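Local atomic coordinates of uncharacterized protein (Legionella longbeachae NSW150, PDB entry 4JZA), a protein that probably acts as a phosphoinositide phosphatase, hydrolysing the 3-phosphate of phosphatidylinositol 3-phosphate in lipid metabolism at the pathogen-host interface. Residues L207-T212 and Q302-P307. Numbering follows the deposited sequence.
Sequences LDQGVT and QISSLP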
ATOM      1  N   LEU A 207     -15.810  13.073 -23.144  1.00 57.69           N
ATOM      2  CA  LEU A 207     -16.918  13.813 -23.720  1.00 59.50           C
ATOM      3  C   LEU A 207     -16.668  15.306 -23.641  1.00 61.61           C
ATOM      4  O   LEU A 207     -16.437  15.857 -22.557  1.00 55.00           O
ATOM      5  CB  LEU A 207     -18.209  13.493 -22.963  1.00 62.74           C
ATOM      6  CG  LEU A 207     -19.525  13.897 -23.614  1.00 61.45           C
ATOM      7  CD1 LEU A 207     -19.780  13.038 -24.847  1.00 62.91           C
ATOM      8  CD2 LEU A 207     -20.647  13.774 -22.594  1.00 60.18           C
ATOM      9  N   ASP A 208     -16.727  15.941 -24.805  1.00 67.64           N
ATOM     10  CA  ASP A 208     -16.659  17.387 -24.960  1.00 71.61           C
ATOM     11  C   ASP A 208     -17.745  18.165 -24.174  1.00 74.36           C
ATOM     12  O   ASP A 208     -18.890  17.744 -24.120  1.00 71.54           O
ATOM     13  CB  ASP A 208     -16.788  17.696 -26.440  1.00 72.53           C
ATOM     14  CG  ASP A 208     -16.667  19.145 -26.728  1.00 77.72           C
ATOM     15  OD1 ASP A 208     -16.058  19.888 -25.950  1.00 89.59           O
ATOM     16  OD2 ASP A 208     -17.191  19.576 -27.739  1.00 81.50           O
ATOM     17  N   GLN A 209     -17.367  19.293 -23.557  1.00 82.33           N
ATOM     18  CA  GLN A 209     -18.280  20.085 -22.709  1.00 81.89           C
ATOM     19  C   GLN A 209     -19.329  20.854 -23.546  1.00 76.97           C
ATOM     20  O   GLN A 209     -20.226  21.512 -22.992  1.00 73.50           O
ATOM     21  CB  GLN A 209     -17.497  21.019 -21.740  1.00 87.69           C
ATOM     22  CG  GLN A 209     -17.595  20.663 -20.239  1.00 92.60           C
ATOM     23  CD  GLN A 209     -16.359  19.958 -19.646  1.00 94.89           C
ATOM     24  OE1 GLN A 209     -15.809  20.402 -18.626  1.00 93.89           O
ATOM     25  NE2 GLN A 209     -15.939  18.852 -20.263  1.00 87.89           N
ATOM     26  N   GLY A 210     -19.233  20.763 -24.871  1.00 68.36           N
ATOM     27  CA  GLY A 210     -20.344  21.202 -25.725  1.00 69.32           C
ATOM     28  C   GLY A 210     -21.581  20.303 -25.670  1.00 65.75           C
ATOM     29  O   GLY A 210     -22.673  20.714 -26.066  1.00 66.85           O
ATOM     30  N   VAL A 211     -21.406  19.067 -25.190  1.00 64.43           N
ATOM     31  CA  VAL A 211     -22.493  18.086 -25.065  1.00 61.52           C
ATOM     32  C   VAL A 211     -23.054  18.135 -23.654  1.00 61.87           C
ATOM     33  O   VAL A 211     -22.448  17.592 -22.766  1.00 65.04           O
ATOM     34  CB  VAL A 211     -21.977  16.676 -25.370  1.00 59.25           C
ATOM     35  CG1 VAL A 211     -23.074  15.653 -25.212  1.00 60.88           C
ATOM     36  CG2 VAL A 211     -21.419  16.587 -26.780  1.00 58.43           C
ATOM     37  N   THR A 212     -24.201  18.790 -23.460  1.00 62.58           N
ATOM     38  CA  THR A 212     -24.665  19.236 -22.129  1.00 59.64           C
ATOM     39  C   THR A 212     -25.888  18.472 -21.615  1.00 55.73           C
ATOM     40  O   THR A 212     -26.493  18.852 -20.591  1.00 52.42           O
ATOM     41  CB  THR A 212     -25.097  20.736 -22.154  1.00 66.07           C
ATOM     42  OG1 THR A 212     -26.365  20.860 -22.809  1.00 63.27           O
ATOM     43  CG2 THR A 212     -24.081  21.647 -22.880  1.00 68.27           C
ATOM     44  N   GLN A 302     -21.376  14.831 -16.708  1.00 55.92           N
ATOM     45  CA  GLN A 302     -20.537  15.448 -15.705  1.00 55.95           C
ATOM     46  C   GLN A 302     -19.203  14.781 -15.542  1.00 55.51           C
ATOM     47  O   GLN A 302     -18.292  15.342 -14.904  1.00 57.28           O
ATOM     48  CB  GLN A 302     -21.285  15.437 -14.406  1.00 58.10           C
ATOM     49  CG  GLN A 302     -22.496  16.335 -14.499  1.00 62.43           C
ATOM     50  CD  GLN A 302     -23.313  16.281 -13.264  1.00 64.11           C
ATOM     51  OE1 GLN A 302     -22.874  15.771 -12.244  1.00 72.48           O
ATOM     52  NE2 GLN A 302     -24.524  16.750 -13.353  1.00 68.30           N
ATOM     53  N   ILE A 303     -19.078  13.589 -16.125  1.00 54.57           N
ATOM     54  CA  ILE A 303     -17.882  12.787 -15.942  1.00 56.16           C
ATOM     55  C   ILE A 303     -16.633  13.513 -16.453  1.00 57.46           C
ATOM     56  O   ILE A 303     -15.646  13.642 -15.724  1.00 56.88           O
ATOM     57  CB  ILE A 303     -18.010  11.394 -16.597  1.00 56.78           C
ATOM     58  CG1 ILE A 303     -19.186  10.588 -16.012  1.00 56.90           C
ATOM     59  CG2 ILE A 303     -16.748  10.581 -16.371  1.00 59.34           C
ATOM     60  CD1 ILE A 303     -19.207  10.431 -14.498  1.00 56.00           C
ATOM     61  N   SER A 304     -16.691  14.014 -17.683  1.00 56.49           N
ATOM     62  CA  SER A 304     -15.493  14.513 -18.354  1.00 54.05           C
ATOM     63  C   SER A 304     -14.914  15.752 -17.723  1.00 54.69           C
ATOM     64  O   SER A 304     -13.856  16.209 -18.119  1.00 50.51           O
ATOM     65  CB  SER A 304     -15.773  14.786 -19.830  1.00 51.30           C
ATOM     66  OG  SER A 304     -16.713  15.814 -19.945  1.00 47.54           O
ATOM     67  N   SER A 305     -15.604  16.309 -16.742  1.00 60.45           N
ATOM     68  CA  SER A 305     -15.043  17.440 -15.973  1.00 62.82           C
ATOM     69  C   SER A 305     -13.829  17.106 -15.095  1.00 56.01           C
ATOM     70  O   SER A 305     -13.063  17.989 -14.751  1.00 54.43           O
ATOM     71  CB  SER A 305     -16.120  18.008 -15.060  1.00 65.68           C
ATOM     72  OG  SER A 305     -17.080  18.658 -15.837  1.00 73.68           O
ATOM     73  N   LEU A 306     -13.722  15.849 -14.675  1.00 50.69           N
ATOM     74  CA  LEU A 306     -12.617  15.376 -13.892  1.00 46.31           C
ATOM     75  C   LEU A 306     -11.841  14.345 -14.693  1.00 47.16           C
ATOM     76  O   LEU A 306     -12.339  13.725 -15.584  1.00 47.75           O
ATOM     77  CB  LEU A 306     -13.124  14.770 -12.608  1.00 44.18           C
ATOM     78  CG  LEU A 306     -13.693  15.832 -11.696  1.00 44.32           C
ATOM     79  CD1 LEU A 306     -14.390  15.187 -10.490  1.00 43.60           C
ATOM     80  CD2 LEU A 306     -12.589  16.786 -11.274  1.00 45.79           C
ATOM     81  N   PRO A 307     -10.586  14.173 -14.368  1.00 50.96           N
ATOM     82  CA  PRO A 307      -9.731  13.281 -15.134  1.00 49.40           C
ATOM     83  C   PRO A 307      -9.989  11.801 -14.927  1.00 47.90           C
ATOM     84  O   PRO A 307     -10.383  11.372 -13.850  1.00 45.35           O
ATOM     85  CB  PRO A 307      -8.359  13.629 -14.622  1.00 50.62           C
ATOM     86  CG  PRO A 307      -8.609  14.090 -13.219  1.00 51.30           C
ATOM     87  CD  PRO A 307      -9.887  14.823 -13.242  1.00 49.36           C
TER
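Ser304 and Leu207 supply the one hydrogen bond that crosses between the loops 207-212 and 302-307, a worked example of a serine hydroxyl tying one interhelical connection to the backbone of another. Ser304 OG donates to Leu207 O over 2.6 Å, lying in the carbonyl plane with a C=O...OG angle of 148°. The chi1 of Ser304, 64°, sets the hydroxyl between its own backbone N and carbonyl carbon, from where it faces the other loop.

A turn on one side and a short helix-like run on the other shape the partners. Asp208 to Val211 form a type I beta turn, closed by Val211 N to Asp208 O at 3.0 Å; a weak bond of 3.5 Å from Gly210 N to Asp208 OD1 adds to it. In 302-307 the helix-like backbone of residues 302-305 is held by Leu306 N to Ile303 O, 3.1 Å, before Pro307 takes the N-cap of helix 308-311. The turn belongs to the loop between helices 198-206 and 214-234, within the phosphoinositide phosphatase insertion domain, and the contact packs it against the link between helices 293-296 and 308-311. This largely helical region stands well away from the middle of the chain, about 31 Å from centre to centre. His262 ND1 accepts a hydrogen bond from Asp208 N at the start of the turn.

The remaining contacts are non-bonded. Gln209, its chain bent at chi2 (103°), reaches across with its amide: NE2 comes 3.2 Å from Ser304 OG at an angle too poor for a hydrogen bond, while OE1 lies 3.5 Å from Ser305 OG. Leu207 CB sits beside the bonded hydroxyl, 4.1 Å from Ser304 OG, and the leucine side chain also touches Thr301.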